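Local structure of RagA protein (Porphyromonas gingivalis, 6SLN) at residues T192-G196 with S589-D593; W606-V610 with M634-G640. The protein is a TonB-dependent receptor of the outer membrane that probably works with its lipoprotein partner RagB to import peptides. One frame throughout, in Å; residues are numbered along the deposited sequence.

Contact 1: T192-G196 with S589-D593; sequences TSIYG and SVRND
Ser-193 and Ser-589 meet side by side where a plug loop nears the barrel wall, Ser-193 CB lying 3.3 Å from Ser-589 OG. The Ser-193 hydroxyl bonds Ser-190 O within its own loop. Arg-591 grips the Ser-193 carbonyl side-on with two donors from one face of the carbonyl plane, NE 3.0 Å (150° at the hydrogen) and NH2 3.3 Å (138°) from Ser-193 O. Ile-194 leaves its backbone pointing away from the strand, and its side chain touches Phe-573 and Arg-575 of strand 561-580; its CG1 rests over one face of the Tyr-195 ring. Tyr-195 likewise starts away, and its ring packs on Val-203 and Phe-205, whereas its carbonyl swings back: Tyr-195 O sits over the centre of the guanidinium face, 3.1 Å from Arg-591 CZ, without a hydrogen bond. Gly-196 passes the far end of the group, its CA 3.5 Å from Arg-591 NH1. There Asp-593 forms a salt bridge with Arg-591, whose NH1 donates to Asp-593 OD2 at 3.0 Å, on its syn side, and lies 2.6 Å from Asp-593 OD1. The carboxylate carbon lies at the edge of the guanidinium, in its plane, probably limiting its rotation; OD1 also bonds Ser-571. The type I turn Thr-192 to Tyr-195 thus offers the Ser-193 carbonyl as acceptor and lays the Tyr-195 carbonyl over the face of an inward-facing arginine, at the plug-barrel interface of TonB-dependent receptors.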
loop_
_atom_site.group_PDB
_atom_site.type_symbol
_atom_site.label_atom_id
_atom_site.label_comp_id
_atom_site.label_asym_id
_atom_site.label_seq_id
_atom_site.Cartn_x
_atom_site.Cartn_y
_atom_site.Cartn_z
ATOM N N THR A 192 -28.299 14.665 -28.382
ATOM C CA THR A 192 -27.260 13.864 -27.749
ATOM C C THR A 192 -26.699 12.811 -28.692
ATOM O O THR A 192 -26.299 11.734 -28.253
ATOM C CB THR A 192 -27.791 13.188 -26.486
ATOM O OG1 THR A 192 -28.671 12.116 -26.843
ATOM C CG2 THR A 192 -28.551 14.170 -25.649
ATOM N N SER A 193 -26.671 13.098 -29.989
ATOM C CA SER A 193 -26.328 12.060 -30.953
ATOM C C SER A 193 -24.826 11.783 -31.053
ATOM O O SER A 193 -24.449 10.675 -31.454
ATOM C CB SER A 193 -26.890 12.430 -32.317
ATOM O OG SER A 193 -26.675 13.796 -32.591
ATOM N N ILE A 194 -23.957 12.723 -30.670
ATOM C CA ILE A 194 -22.516 12.513 -30.787
ATOM C C ILE A 194 -21.881 12.013 -29.482
ATOM O O ILE A 194 -20.655 11.909 -29.400
ATOM C CB ILE A 194 -21.818 13.785 -31.292
ATOM C CG1 ILE A 194 -21.792 14.855 -30.204
ATOM C CG2 ILE A 194 -22.518 14.305 -32.531
ATOM C CD1 ILE A 194 -21.346 16.233 -30.693
ATOM N N TYR A 195 -22.682 11.661 -28.478
ATOM C CA TYR A 195 -22.200 11.076 -27.228
ATOM C C TYR A 195 -22.718 9.644 -27.107
ATOM O O TYR A 195 -23.682 9.254 -27.776
ATOM C CB TYR A 195 -22.628 11.946 -26.028
ATOM C CG TYR A 195 -22.391 13.407 -26.330
ATOM C CD1 TYR A 195 -21.122 13.948 -26.247
ATOM C CD2 TYR A 195 -23.417 14.223 -26.780
ATOM C CE1 TYR A 195 -20.880 15.278 -26.555
ATOM C CE2 TYR A 195 -23.185 15.551 -27.107
ATOM C CZ TYR A 195 -21.911 16.074 -26.991
ATOM O OH TYR A 195 -21.665 17.394 -27.307
ATOM N N GLY A 196 -22.062 8.834 -26.275
ATOM C CA GLY A 196 -22.501 7.453 -26.258
ATOM C C GLY A 196 -22.118 6.489 -25.152
ATOM O O GLY A 196 -22.105 5.277 -25.386
ATOM N N SER A 589 -28.732 11.231 -37.520
ATOM C CA SER A 589 -27.554 10.707 -36.851
ATOM C C SER A 589 -27.605 9.184 -36.866
ATOM O O SER A 589 -28.673 8.596 -36.673
ATOM C CB SER A 589 -27.473 11.226 -35.414
ATOM O OG SER A 589 -28.158 10.374 -34.503
ATOM N N VAL A 590 -26.464 8.548 -37.136
ATOM C CA VAL A 590 -26.288 7.123 -36.881
ATOM C C VAL A 590 -24.925 6.941 -36.228
ATOM O O VAL A 590 -23.983 7.693 -36.490
ATOM C CB VAL A 590 -26.431 6.248 -38.153
ATOM C CG1 VAL A 590 -25.350 6.550 -39.145
ATOM C CG2 VAL A 590 -26.420 4.763 -37.791
ATOM N N ARG A 591 -24.831 5.946 -35.350
ATOM C CA ARG A 591 -23.616 5.731 -34.581
ATOM C C ARG A 591 -23.576 4.274 -34.151
ATOM O O ARG A 591 -24.606 3.594 -34.107
ATOM C CB ARG A 591 -23.571 6.642 -33.359
ATOM C CG ARG A 591 -24.613 6.214 -32.337
ATOM C CD ARG A 591 -24.214 6.558 -30.927
ATOM N NE ARG A 591 -23.512 7.825 -30.911
ATOM C CZ ARG A 591 -22.365 8.007 -30.292
ATOM N NH1 ARG A 591 -21.827 6.997 -29.631
ATOM N NH2 ARG A 591 -21.775 9.193 -30.330
ATOM N N ASN A 592 -22.374 3.803 -33.826
ATOM C CA ASN A 592 -22.204 2.456 -33.314
ATOM C C ASN A 592 -21.301 2.512 -32.097
ATOM O O ASN A 592 -20.296 3.229 -32.096
ATOM C CB ASN A 592 -21.607 1.523 -34.361
ATOM C CG ASN A 592 -21.220 0.179 -33.785
ATOM O OD1 ASN A 592 -20.118 0.009 -33.280
ATOM N ND2 ASN A 592 -22.132 -0.777 -33.844
ATOM N N ASP A 593 -21.663 1.740 -31.074
ATOM C CA ASP A 593 -20.990 1.744 -29.780
ATOM C C ASP A 593 -20.686 0.316 -29.359
ATOM O O ASP A 593 -21.553 -0.561 -29.449
ATOM C CB ASP A 593 -21.850 2.412 -28.697
ATOM C CG ASP A 593 -22.002 3.892 -28.907
ATOM O OD1 ASP A 593 -20.978 4.531 -29.208
ATOM O OD2 ASP A 593 -23.131 4.419 -28.773
#

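Contact 2: W606-V610 with M634-G640; sequences WFYSV and MSYGTTG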
loop_
_atom_site.group_PDB
_atom_site.type_symbol
_atom_site.label_atom_id
_atom_site.label_comp_id
_atom_site.label_asym_id
_atom_site.label_seq_id
_atom_site.Cartn_x
_atom_site.Cartn_y
_atom_site.Cartn_z
ATOM N N TRP A 606 -26.066 -0.343 -32.549
ATOM C CA TRP A 606 -26.225 0.767 -33.467
ATOM C C TRP A 606 -27.359 1.653 -32.987
ATOM O O TRP A 606 -28.388 1.161 -32.500
ATOM C CB TRP A 606 -26.514 0.266 -34.883
ATOM C CG TRP A 606 -25.318 -0.324 -35.554
ATOM C CD1 TRP A 606 -24.947 -1.637 -35.564
ATOM C CD2 TRP A 606 -24.332 0.383 -36.309
ATOM N NE1 TRP A 606 -23.783 -1.789 -36.276
ATOM C CE2 TRP A 606 -23.386 -0.564 -36.745
ATOM C CE3 TRP A 606 -24.153 1.729 -36.652
ATOM C CZ2 TRP A 606 -22.273 -0.209 -37.505
ATOM C CZ3 TRP A 606 -23.048 2.079 -37.408
ATOM C CH2 TRP A 606 -22.124 1.112 -37.830
ATOM N N PHE A 607 -27.168 2.961 -33.119
ATOM C CA PHE A 607 -28.174 3.919 -32.691
ATOM C C PHE A 607 -28.308 5.000 -33.746
ATOM O O PHE A 607 -27.389 5.263 -34.527
ATOM C CB PHE A 607 -27.844 4.543 -31.333
ATOM C CG PHE A 607 -27.657 3.541 -30.242
ATOM C CD1 PHE A 607 -28.753 2.960 -29.619
ATOM C CD2 PHE A 607 -26.383 3.169 -29.838
ATOM C CE1 PHE A 607 -28.575 2.026 -28.603
ATOM C CE2 PHE A 607 -26.200 2.239 -28.821
ATOM C CZ PHE A 607 -27.292 1.663 -28.205
ATOM N N TYR A 608 -29.475 5.623 -33.760
ATOM C CA TYR A 608 -29.762 6.623 -34.762
ATOM C C TYR A 608 -30.706 7.643 -34.168
ATOM O O TYR A 608 -31.368 7.389 -33.158
ATOM C CB TYR A 608 -30.407 6.023 -36.005
ATOM C CG TYR A 608 -31.721 5.351 -35.690
ATOM C CD1 TYR A 608 -32.926 6.050 -35.750
ATOM C CD2 TYR A 608 -31.754 4.014 -35.317
ATOM C CE1 TYR A 608 -34.125 5.434 -35.455
ATOM C CE2 TYR A 608 -32.947 3.382 -35.028
ATOM C CZ TYR A 608 -34.129 4.093 -35.092
ATOM O OH TYR A 608 -35.309 3.446 -34.794
ATOM N N SER A 609 -30.787 8.784 -34.843
ATOM C CA SER A 609 -31.732 9.826 -34.504
ATOM C C SER A 609 -32.137 10.525 -35.785
ATOM O O SER A 609 -31.364 10.608 -36.740
ATOM C CB SER A 609 -31.136 10.846 -33.534
ATOM O OG SER A 609 -30.727 12.004 -34.241
ATOM N N VAL A 610 -33.347 11.038 -35.796
ATOM C CA VAL A 610 -33.819 11.856 -36.894
ATOM C C VAL A 610 -34.531 13.041 -36.279
ATOM O O VAL A 610 -35.382 12.866 -35.401
ATOM C CB VAL A 610 -34.750 11.058 -37.822
ATOM C CG1 VAL A 610 -35.749 10.296 -36.983
ATOM C CG2 VAL A 610 -35.451 11.979 -38.802
ATOM N N MET A 634 -39.223 18.548 -33.752
ATOM C CA MET A 634 -39.424 17.208 -33.232
ATOM C C MET A 634 -38.242 16.312 -33.574
ATOM O O MET A 634 -37.572 16.493 -34.593
ATOM C CB MET A 634 -40.710 16.577 -33.740
ATOM C CG MET A 634 -40.756 16.376 -35.224
ATOM S SD MET A 634 -42.478 16.246 -35.705
ATOM C CE MET A 634 -43.018 17.933 -35.509
ATOM N N SER A 635 -38.010 15.334 -32.702
ATOM C CA SER A 635 -36.907 14.399 -32.801
ATOM C C SER A 635 -37.427 12.988 -32.570
ATOM O O SER A 635 -38.386 12.771 -31.822
ATOM C CB SER A 635 -35.820 14.712 -31.762
ATOM O OG SER A 635 -35.983 13.917 -30.587
ATOM N N TYR A 636 -36.793 12.029 -33.224
ATOM C CA TYR A 636 -36.931 10.645 -32.816
ATOM C C TYR A 636 -35.582 9.974 -32.956
ATOM O O TYR A 636 -34.867 10.196 -33.939
ATOM C CB TYR A 636 -37.956 9.873 -33.630
ATOM C CG TYR A 636 -38.037 8.462 -33.128
ATOM C CD1 TYR A 636 -38.711 8.170 -31.950
ATOM C CD2 TYR A 636 -37.390 7.426 -33.792
ATOM C CE1 TYR A 636 -38.764 6.884 -31.461
ATOM C CE2 TYR A 636 -37.435 6.135 -33.308
ATOM C CZ TYR A 636 -38.123 5.872 -32.136
ATOM O OH TYR A 636 -38.184 4.594 -31.635
ATOM N N GLY A 637 -35.240 9.147 -31.982
ATOM C CA GLY A 637 -33.932 8.532 -32.032
ATOM C C GLY A 637 -33.766 7.498 -30.948
ATOM O O GLY A 637 -34.564 7.411 -30.011
ATOM N N THR A 638 -32.707 6.708 -31.102
ATOM C CA THR A 638 -32.339 5.667 -30.162
ATOM C C THR A 638 -31.003 6.007 -29.525
ATOM O O THR A 638 -30.139 6.640 -30.142
ATOM C CB THR A 638 -32.234 4.303 -30.840
ATOM O OG1 THR A 638 -31.381 4.407 -31.988
ATOM C CG2 THR A 638 -33.596 3.856 -31.269
ATOM N N THR A 639 -30.851 5.573 -28.276
ATOM C CA THR A 639 -29.669 5.858 -27.480
ATOM C C THR A 639 -29.398 4.650 -26.605
ATOM O O THR A 639 -30.323 3.944 -26.192
ATOM C CB THR A 639 -29.855 7.092 -26.592
ATOM O OG1 THR A 639 -30.943 6.849 -25.692
ATOM C CG2 THR A 639 -30.135 8.358 -27.419
ATOM N N GLY A 640 -28.133 4.417 -26.319
ATOM C CA GLY A 640 -27.750 3.323 -25.463
ATOM C C GLY A 640 -27.527 3.771 -24.033
ATOM O O GLY A 640 -27.313 4.952 -23.751
#
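Tyr-608 and Val-610 pair with Thr-638 and Tyr-636 through hydrogen bonds between antiparallel strands. Val-610 and Tyr-636 bond in both directions, with Tyr-636 N 2.7 Å from Val-610 O and nearly straight at 171°. Two positions along, Tyr-608 O accepts from Thr-638 N, but the return bond is diverted: Tyr-608 N donates to Thr-638 OG1 at 2.9 Å (161°), and the Thr-638 carbonyl O stands farther off, 3.8 Å from Tyr-608 N. A first torsion of 52° sets OG1 between the backbone N and the carbonyl carbon, where it can replace the backbone acceptor. Between these pairs Ser-609 faces Gly-637 as a non-hydrogen-bonded pair, with a CA-H...O contact from Ser-609 CA to Tyr-636 O at 3.2 Å. The strands are neighbours in the wall of the TonB-dependent receptor barrel, joined through helix 616-621; Thr-639 and Ser-635 reach inward to plug residues, Thr-639 touching Thr-192. The aromatic contacts divide between the two sides of the wall. On the surface, Thr-638 OG1 lies over one face of the Tyr-608 ring, 3.4 Å from CD2, while Tyr-608 OH meets the edge of the Tyr-636 ring, 3.7 Å from CE2. Val-610 CG1 adds an apolar contact with Tyr-636 CB, 4.0 Å away. On the inward side, the buried Phe-607 ring lays one face against the Thr-639 to Gly-640 peptide, CE1 being 3.3 Å from Gly-640 N.

In the fold
The two contacts share one patch of barrel wall, their centres about 8 Å apart, and are joined by strands 584-595 and 604-614: Arg-591 N probably bonds Phe-607 O, and Ser-609 N probably bonds Ser-589 O. Contact 1 points inward and ties plug to barrel across 393 residues of sequence; its chemistry is a buried arginine bonded to one loop carbonyl and lying under another. Contact 2 runs within the wall between strands close in sequence, resting on backbone pairing, with tyrosines and a valine on the surface and Phe-607 on the plug side. Phe-607 also touches Arg-591 and Asp-593, so the inner lining of contact 2 packs against the charged pair of contact 1.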